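Local coordinates for protein DNA alpha-glucosyltransferase (Enterobacteria phage T4, PDB 1XV5) that is a phage DNA alpha-glucosyltransferase of the GT-B type, built from two domains with parallel sheets, and holds uridine-5'-diphosphate in its pocket, at residues A[291-296]-A[305-310]; A[321-326]-A[347-352]. All blocks are in the same frame, centred on the assembly; numbering follows the deposited sequence.

Interaction 1: residues A[291-296]-A[305-310]; sequences GYQLSK and SLEYTH. With UDP (uridine-5'-diphosphate), chain C.
The side-chain amide of Gln-293 lies flat on the imidazole of His-310, their planes 18° apart, with NE2 over the ring centre and CG in a CH-pi contact on the same face. Leu-306 CD2 covers the opposite face, so the imidazole is sandwiched, and its rotation is fixed at both nitrogens: ND1 accepts from Glu-307 N in the ring plane at 2.8 Å, while NE2 shares a hydrogen bond with a water. A first torsion that sets CG of Gln-293 anti to the backbone N (chi1 -152°) carries CG over the His-310 face. The amide beyond it is held at both ends. Gln-293 NE2 donates to Thr-309 OG1 at 2.8 Å and to Glu-307 OE1 at 2.9 Å, the latter met from above the carboxylate plane; Gln-293 OE1 accepts from Ser-295 N. Ser-295 OG donates to the syn lone pair of Glu-307 OE1 at 2.6 Å, giving this buried atom two donors. Glu-307 is the N-cap residue of helix 308-316, and in the first turn Tyr-308 N donates to O1A and Thr-309 N to O2A of the UDP alpha-phosphate, each at 3.0 Å. Lys-210 pairs with Glu-307 OE2 and also reaches UDP. The contact thus ties the end of strand 288-293 to the start of helix 308-316, within the beta-alpha-beta unit that continues into strand 319-323.

Interaction 2: residues A[321-326]-A[347-352]; sequences VFWKST and IWFDEN
Phe-322 presents its ring edge to the face of Trp-348 in an offset edge-to-face pair, the planes 68° apart. Its CB packs against the indole of Trp-348 at CZ3, 3.5 Å away, and at CE3. On the other face of the sheet, Val-321 fits between two neighbours: CG2 rests on Ile-347 CB, and CG1, anti to the backbone N (chi1 178°), reaches Phe-349 CB at 3.9 Å. Phe-349 in turn meets Trp-323 rim to rim, with Phe-349 CD1 3.7 Å from Trp-323 CZ3 and the planes 20° apart, neither ring covering the other. Beyond it, the far end of the Trp-323 indole is met by Glu-351, whose CB lies 3.6 Å from Trp-323 CH2. The backbones beneath are joined by Phe-322 N to Ile-347 O, Phe-349 N to Phe-322 O and Lys-324 N to Phe-349 O. The extended Lys-324 chain runs beside Asp-350, ending in a salt bridge whose hydrogen bond from Lys-324 NZ to Asp-350 OD2, at 3.3 Å, is weak. Asp-350 OD1 accepts from Asn-352 N, forming an Asx turn. Parallel bridges in register, with strand 319-323 leading into helix 324-329, mark a beta-alpha-beta unit at the edge of a Rossmann-like GT-B domain.

Both contacts belong to the same seven-stranded parallel sheet, in which strands 288-293 and 319-323 are neighbours and 347-349 forms the border within the chain. Interaction 1 is wholly buried close to the centre of the molecule and is mainly polar, a strand-end to helix-start junction beside UDP. Interaction 2 lies farther out and is partly exposed; there, strand pairing and aromatic and aliphatic packing prevail, with its charged residues, Lys-324, Asp-350 and Glu-351, at least partly exposed. The two meet directly: Gly-291 O accepts from Val-321 N, Ser-295 O pairs with Thr-326 OG1, and Phe-322 sets its ring edge-to-face with His-310. Helix 308-316, opened in 305-310, leads directly into strand 319-323.

Interaction 1: residues A[291-296]-A[305-310]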
loop_
_atom_site.group_PDB
_atom_site.type_symbol
_atom_site.label_atom_id
_atom_site.label_comp_id
_atom_site.label_asym_id
_atom_site.label_seq_id
_atom_site.Cartn_x
_atom_site.Cartn_y
_atom_site.Cartn_z
ATOM N N GLY A 291 10.050 13.657 2.771
ATOM C CA GLY A 291 9.172 12.799 1.998
ATOM C C GLY A 291 7.744 13.062 2.429
ATOM O O GLY A 291 7.469 13.246 3.617
ATOM N N TYR A 292 6.829 13.061 1.466
ATOM C CA TYR A 292 5.431 13.335 1.748
ATOM C C TYR A 292 4.496 12.198 1.379
ATOM O O TYR A 292 4.591 11.621 0.300
ATOM C CB TYR A 292 4.989 14.588 0.991
ATOM C CG TYR A 292 5.713 15.846 1.404
ATOM C CD1 TYR A 292 5.038 16.874 2.063
ATOM C CD2 TYR A 292 7.072 16.011 1.139
ATOM C CE1 TYR A 292 5.701 18.040 2.451
ATOM C CE2 TYR A 292 7.746 17.173 1.521
ATOM C CZ TYR A 292 7.053 18.181 2.176
ATOM O OH TYR A 292 7.713 19.330 2.558
ATOM N N GLN A 293 3.589 11.890 2.294
ATOM C CA GLN A 293 2.587 10.855 2.082
ATOM C C GLN A 293 1.375 11.502 2.723
ATOM O O GLN A 293 1.233 11.508 3.946
ATOM C CB GLN A 293 2.982 9.569 2.807
ATOM C CG GLN A 293 2.432 8.314 2.145
ATOM C CD GLN A 293 0.950 8.117 2.389
ATOM O OE1 GLN A 293 0.237 9.047 2.763
ATOM N NE2 GLN A 293 0.477 6.899 2.170
ATOM N N LEU A 294 0.515 12.074 1.888
ATOM C CA LEU A 294 -0.639 12.799 2.387
ATOM C C LEU A 294 -1.992 12.115 2.246
ATOM O O LEU A 294 -3.013 12.781 2.057
ATOM C CB LEU A 294 -0.669 14.179 1.722
ATOM C CG LEU A 294 0.646 14.961 1.836
ATOM C CD1 LEU A 294 0.537 16.272 1.064
ATOM C CD2 LEU A 294 0.975 15.222 3.307
ATOM N N SER A 295 -2.011 10.792 2.353
ATOM C CA SER A 295 -3.272 10.069 2.260
ATOM C C SER A 295 -4.199 10.557 3.369
ATOM O O SER A 295 -3.781 10.751 4.514
ATOM C CB SER A 295 -3.043 8.561 2.373
ATOM O OG SER A 295 -2.453 8.077 1.179
ATOM N N LYS A 296 -5.463 10.750 3.012
ATOM C CA LYS A 296 -6.460 11.274 3.938
ATOM C C LYS A 296 -7.772 10.501 3.895
ATOM O O LYS A 296 -8.849 11.089 3.741
ATOM C CB LYS A 296 -6.711 12.741 3.590
ATOM C CG LYS A 296 -7.018 12.953 2.104
ATOM C CD LYS A 296 -6.572 14.322 1.622
ATOM C CE LYS A 296 -7.335 15.431 2.319
ATOM N NZ LYS A 296 -6.855 16.770 1.893
ATOM N N SER A 305 -3.678 0.359 10.065
ATOM C CA SER A 305 -2.887 0.313 8.845
ATOM C C SER A 305 -2.345 1.587 8.209
ATOM O O SER A 305 -3.110 2.448 7.767
ATOM C CB SER A 305 -3.661 -0.449 7.763
ATOM O OG SER A 305 -4.048 -1.733 8.212
ATOM N N LEU A 306 -1.021 1.704 8.175
ATOM C CA LEU A 306 -0.392 2.807 7.465
ATOM C C LEU A 306 -0.226 2.127 6.112
ATOM O O LEU A 306 -0.433 0.911 6.000
ATOM C CB LEU A 306 0.984 3.162 8.036
ATOM C CG LEU A 306 1.000 4.155 9.199
ATOM C CD1 LEU A 306 2.427 4.310 9.709
ATOM C CD2 LEU A 306 0.436 5.505 8.738
ATOM N N GLU A 307 0.125 2.891 5.090
ATOM C CA GLU A 307 0.314 2.330 3.758
ATOM C C GLU A 307 1.796 2.109 3.502
ATOM O O GLU A 307 2.643 2.600 4.251
ATOM C CB GLU A 307 -0.264 3.281 2.714
ATOM C CG GLU A 307 -1.750 3.485 2.878
ATOM C CD GLU A 307 -2.314 4.468 1.882
ATOM O OE1 GLU A 307 -2.208 5.691 2.118
ATOM O OE2 GLU A 307 -2.851 4.009 0.857
ATOM N N TYR A 308 2.115 1.363 2.453
ATOM C CA TYR A 308 3.514 1.107 2.150
ATOM C C TYR A 308 4.315 2.375 1.907
ATOM O O TYR A 308 5.452 2.475 2.357
ATOM C CB TYR A 308 3.638 0.146 0.968
ATOM C CG TYR A 308 3.387 -1.280 1.395
ATOM C CD1 TYR A 308 2.254 -1.972 0.976
ATOM C CD2 TYR A 308 4.253 -1.913 2.291
ATOM C CE1 TYR A 308 1.985 -3.261 1.446
ATOM C CE2 TYR A 308 3.992 -3.192 2.766
ATOM C CZ TYR A 308 2.860 -3.859 2.344
ATOM O OH TYR A 308 2.598 -5.118 2.840
ATOM N N THR A 309 3.736 3.353 1.214
ATOM C CA THR A 309 4.474 4.586 0.982
ATOM C C THR A 309 4.785 5.281 2.307
ATOM O O THR A 309 5.788 5.977 2.414
ATOM C CB THR A 309 3.723 5.554 0.037
ATOM O OG1 THR A 309 2.359 5.680 0.450
ATOM C CG2 THR A 309 3.778 5.034 -1.401
ATOM N N HIS A 310 3.929 5.100 3.312
ATOM C CA HIS A 310 4.183 5.689 4.634
ATOM C C HIS A 310 5.455 5.045 5.191
ATOM O O HIS A 310 6.404 5.719 5.596
ATOM C CB HIS A 310 3.059 5.360 5.625
ATOM C CG HIS A 310 1.829 6.200 5.481
ATOM N ND1 HIS A 310 0.580 5.651 5.289
ATOM C CD2 HIS A 310 1.640 7.537 5.600
ATOM C CE1 HIS A 310 -0.327 6.611 5.303
ATOM N NE2 HIS A 310 0.290 7.764 5.490
HETATM N N1 UDP C . 4.775 1.966 -6.037
HETATM C C2 UDP C . 5.793 1.770 -6.948
HETATM N N3 UDP C . 5.689 2.510 -8.099
HETATM C C4 UDP C . 4.693 3.415 -8.416
HETATM C C5 UDP C . 3.683 3.569 -7.414
HETATM C C6 UDP C . 3.756 2.854 -6.287
HETATM O O2 UDP C . 6.722 1.004 -6.747
HETATM O O4 UDP C . 4.735 4.009 -9.493
HETATM C "C1'" UDP C . 4.817 1.186 -4.796
HETATM C "C2'" UDP C . 4.879 2.017 -3.519
HETATM O "O2'" UDP C . 6.196 2.455 -3.260
HETATM C "C3'" UDP C . 4.347 1.004 -2.515
HETATM C "C4'" UDP C . 3.214 0.352 -3.306
HETATM O "O4'" UDP C . 3.613 0.456 -4.699
HETATM O "O3'" UDP C . 5.362 0.040 -2.233
HETATM C "C5'" UDP C . 1.853 0.994 -3.123
HETATM O "O5'" UDP C . 1.286 0.575 -1.887
HETATM P PA UDP C . 0.561 1.581 -0.884
HETATM O O1A UDP C . 0.123 0.752 0.258
HETATM O O2A UDP C . 1.459 2.741 -0.637
HETATM O O3A UDP C . -0.743 2.150 -1.693
HETATM P PB UDP C . -1.722 1.461 -2.811
HETATM O O1B UDP C . -3.086 1.997 -2.571
HETATM O O2B UDP C . -1.096 1.648 -4.140
HETATM O O3B UDP C . -1.713 -0.086 -2.450
HETATM O O HOH W 1 -0.938 10.429 5.381
#

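Interaction 2: residues A[321-326]-A[347-352]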
loop_
_atom_site.group_PDB
_atom_site.type_symbol
_atom_site.label_atom_id
_atom_site.label_comp_id
_atom_site.label_asym_id
_atom_site.label_seq_id
_atom_site.Cartn_x
_atom_site.Cartn_y
_atom_site.Cartn_z
ATOM N N VAL A 321 6.570 13.201 6.265
ATOM C CA VAL A 321 5.581 14.247 6.450
ATOM C C VAL A 321 4.265 13.559 6.087
ATOM O O VAL A 321 4.025 13.257 4.918
ATOM C CB VAL A 321 5.842 15.449 5.521
ATOM C CG1 VAL A 321 4.754 16.502 5.716
ATOM C CG2 VAL A 321 7.224 16.050 5.823
ATOM N N PHE A 322 3.440 13.289 7.101
ATOM C CA PHE A 322 2.156 12.604 6.917
ATOM C C PHE A 322 0.960 13.520 7.181
ATOM O O PHE A 322 1.081 14.538 7.859
ATOM C CB PHE A 322 2.018 11.414 7.880
ATOM C CG PHE A 322 3.028 10.304 7.683
ATOM C CD1 PHE A 322 3.809 10.218 6.537
ATOM C CD2 PHE A 322 3.150 9.306 8.653
ATOM C CE1 PHE A 322 4.699 9.152 6.353
ATOM C CE2 PHE A 322 4.033 8.238 8.484
ATOM C CZ PHE A 322 4.810 8.159 7.331
ATOM N N TRP A 323 -0.201 13.122 6.664
ATOM C CA TRP A 323 -1.439 13.879 6.854
ATOM C C TRP A 323 -1.852 13.767 8.322
ATOM O O TRP A 323 -2.051 12.667 8.836
ATOM C CB TRP A 323 -2.536 13.309 5.946
ATOM C CG TRP A 323 -3.809 14.101 5.930
ATOM C CD1 TRP A 323 -4.993 13.764 6.517
ATOM C CD2 TRP A 323 -4.026 15.356 5.279
ATOM N NE1 TRP A 323 -5.939 14.731 6.269
ATOM C CE2 TRP A 323 -5.372 15.720 5.511
ATOM C CE3 TRP A 323 -3.215 16.210 4.518
ATOM C CZ2 TRP A 323 -5.927 16.904 5.009
ATOM C CZ3 TRP A 323 -3.767 17.389 4.017
ATOM C CH2 TRP A 323 -5.113 17.722 4.267
ATOM N N LYS A 324 -1.981 14.909 8.990
ATOM C CA LYS A 324 -2.344 14.938 10.406
ATOM C C LYS A 324 -3.544 14.084 10.816
ATOM O O LYS A 324 -3.431 13.246 11.717
ATOM C CB LYS A 324 -2.581 16.384 10.850
ATOM C CG LYS A 324 -2.819 16.543 12.348
ATOM C CD LYS A 324 -3.081 18.000 12.713
ATOM C CE LYS A 324 -3.195 18.176 14.220
ATOM N NZ LYS A 324 -3.526 19.576 14.602
ATOM N N SER A 325 -4.690 14.287 10.170
ATOM C CA SER A 325 -5.887 13.534 10.537
ATOM C C SER A 325 -5.704 12.027 10.411
ATOM O O SER A 325 -6.336 11.266 11.138
ATOM C CB SER A 325 -7.098 13.980 9.709
ATOM O OG SER A 325 -7.053 13.462 8.392
ATOM N N THR A 326 -4.843 11.591 9.496
ATOM C CA THR A 326 -4.606 10.161 9.339
ATOM C C THR A 326 -3.876 9.647 10.580
ATOM O O THR A 326 -4.186 8.567 11.099
ATOM C CB THR A 326 -3.789 9.872 8.064
ATOM O OG1 THR A 326 -4.594 10.169 6.915
ATOM C CG2 THR A 326 -3.374 8.412 8.011
ATOM N N ILE A 347 6.493 14.523 10.861
ATOM C CA ILE A 347 5.932 15.866 10.774
ATOM C C ILE A 347 4.494 15.684 10.311
ATOM O O ILE A 347 4.250 15.160 9.224
ATOM C CB ILE A 347 6.704 16.736 9.764
ATOM C CG1 ILE A 347 8.123 16.980 10.291
ATOM C CG2 ILE A 347 5.962 18.054 9.527
ATOM C CD1 ILE A 347 9.011 17.811 9.379
ATOM N N TRP A 348 3.541 16.093 11.143
ATOM C CA TRP A 348 2.136 15.937 10.785
ATOM C C TRP A 348 1.592 17.147 10.039
ATOM O O TRP A 348 1.252 18.172 10.632
ATOM C CB TRP A 348 1.300 15.644 12.038
ATOM C CG TRP A 348 1.730 14.375 12.734
ATOM C CD1 TRP A 348 2.479 14.273 13.874
ATOM C CD2 TRP A 348 1.476 13.031 12.301
ATOM N NE1 TRP A 348 2.705 12.948 14.176
ATOM C CE2 TRP A 348 2.102 12.167 13.226
ATOM C CE3 TRP A 348 0.781 12.475 11.218
ATOM C CZ2 TRP A 348 2.054 10.772 13.103
ATOM C CZ3 TRP A 348 0.734 11.085 11.095
ATOM C CH2 TRP A 348 1.368 10.252 12.035
ATOM N N PHE A 349 1.529 17.002 8.720
ATOM C CA PHE A 349 1.045 18.033 7.812
ATOM C C PHE A 349 -0.340 18.500 8.239
ATOM O O PHE A 349 -1.278 17.710 8.286
ATOM C CB PHE A 349 0.999 17.455 6.398
ATOM C CG PHE A 349 0.704 18.467 5.328
ATOM C CD1 PHE A 349 -0.598 18.908 5.104
ATOM C CD2 PHE A 349 1.729 18.966 4.534
ATOM C CE1 PHE A 349 -0.875 19.833 4.094
ATOM C CE2 PHE A 349 1.466 19.890 3.522
ATOM C CZ PHE A 349 0.158 20.323 3.303
ATOM N N ASP A 350 -0.461 19.790 8.535
ATOM C CA ASP A 350 -1.730 20.361 8.981
ATOM C C ASP A 350 -2.255 21.343 7.943
ATOM O O ASP A 350 -1.730 22.450 7.808
ATOM C CB ASP A 350 -1.529 21.091 10.312
ATOM C CG ASP A 350 -2.839 21.478 10.967
ATOM O OD1 ASP A 350 -3.863 21.541 10.257
ATOM O OD2 ASP A 350 -2.839 21.728 12.191
ATOM N N GLU A 351 -3.297 20.948 7.219
ATOM C CA GLU A 351 -3.858 21.811 6.186
ATOM C C GLU A 351 -4.403 23.119 6.759
ATOM O O GLU A 351 -4.534 24.108 6.039
ATOM C CB GLU A 351 -4.971 21.084 5.426
ATOM C CG GLU A 351 -6.296 21.021 6.161
ATOM C CD GLU A 351 -7.399 20.409 5.314
ATOM O OE1 GLU A 351 -7.476 20.741 4.112
ATOM O OE2 GLU A 351 -8.189 19.605 5.852
ATOM N N ASN A 352 -4.719 23.118 8.050
ATOM C CA ASN A 352 -5.249 24.312 8.704
ATOM C C ASN A 352 -4.152 25.198 9.281
ATOM O O ASN A 352 -4.423 26.284 9.796
ATOM C CB ASN A 352 -6.232 23.912 9.801
ATOM C CG ASN A 352 -7.548 23.410 9.244
ATOM O OD1 ASN A 352 -8.274 22.670 9.906
ATOM N ND2 ASN A 352 -7.871 23.821 8.021
#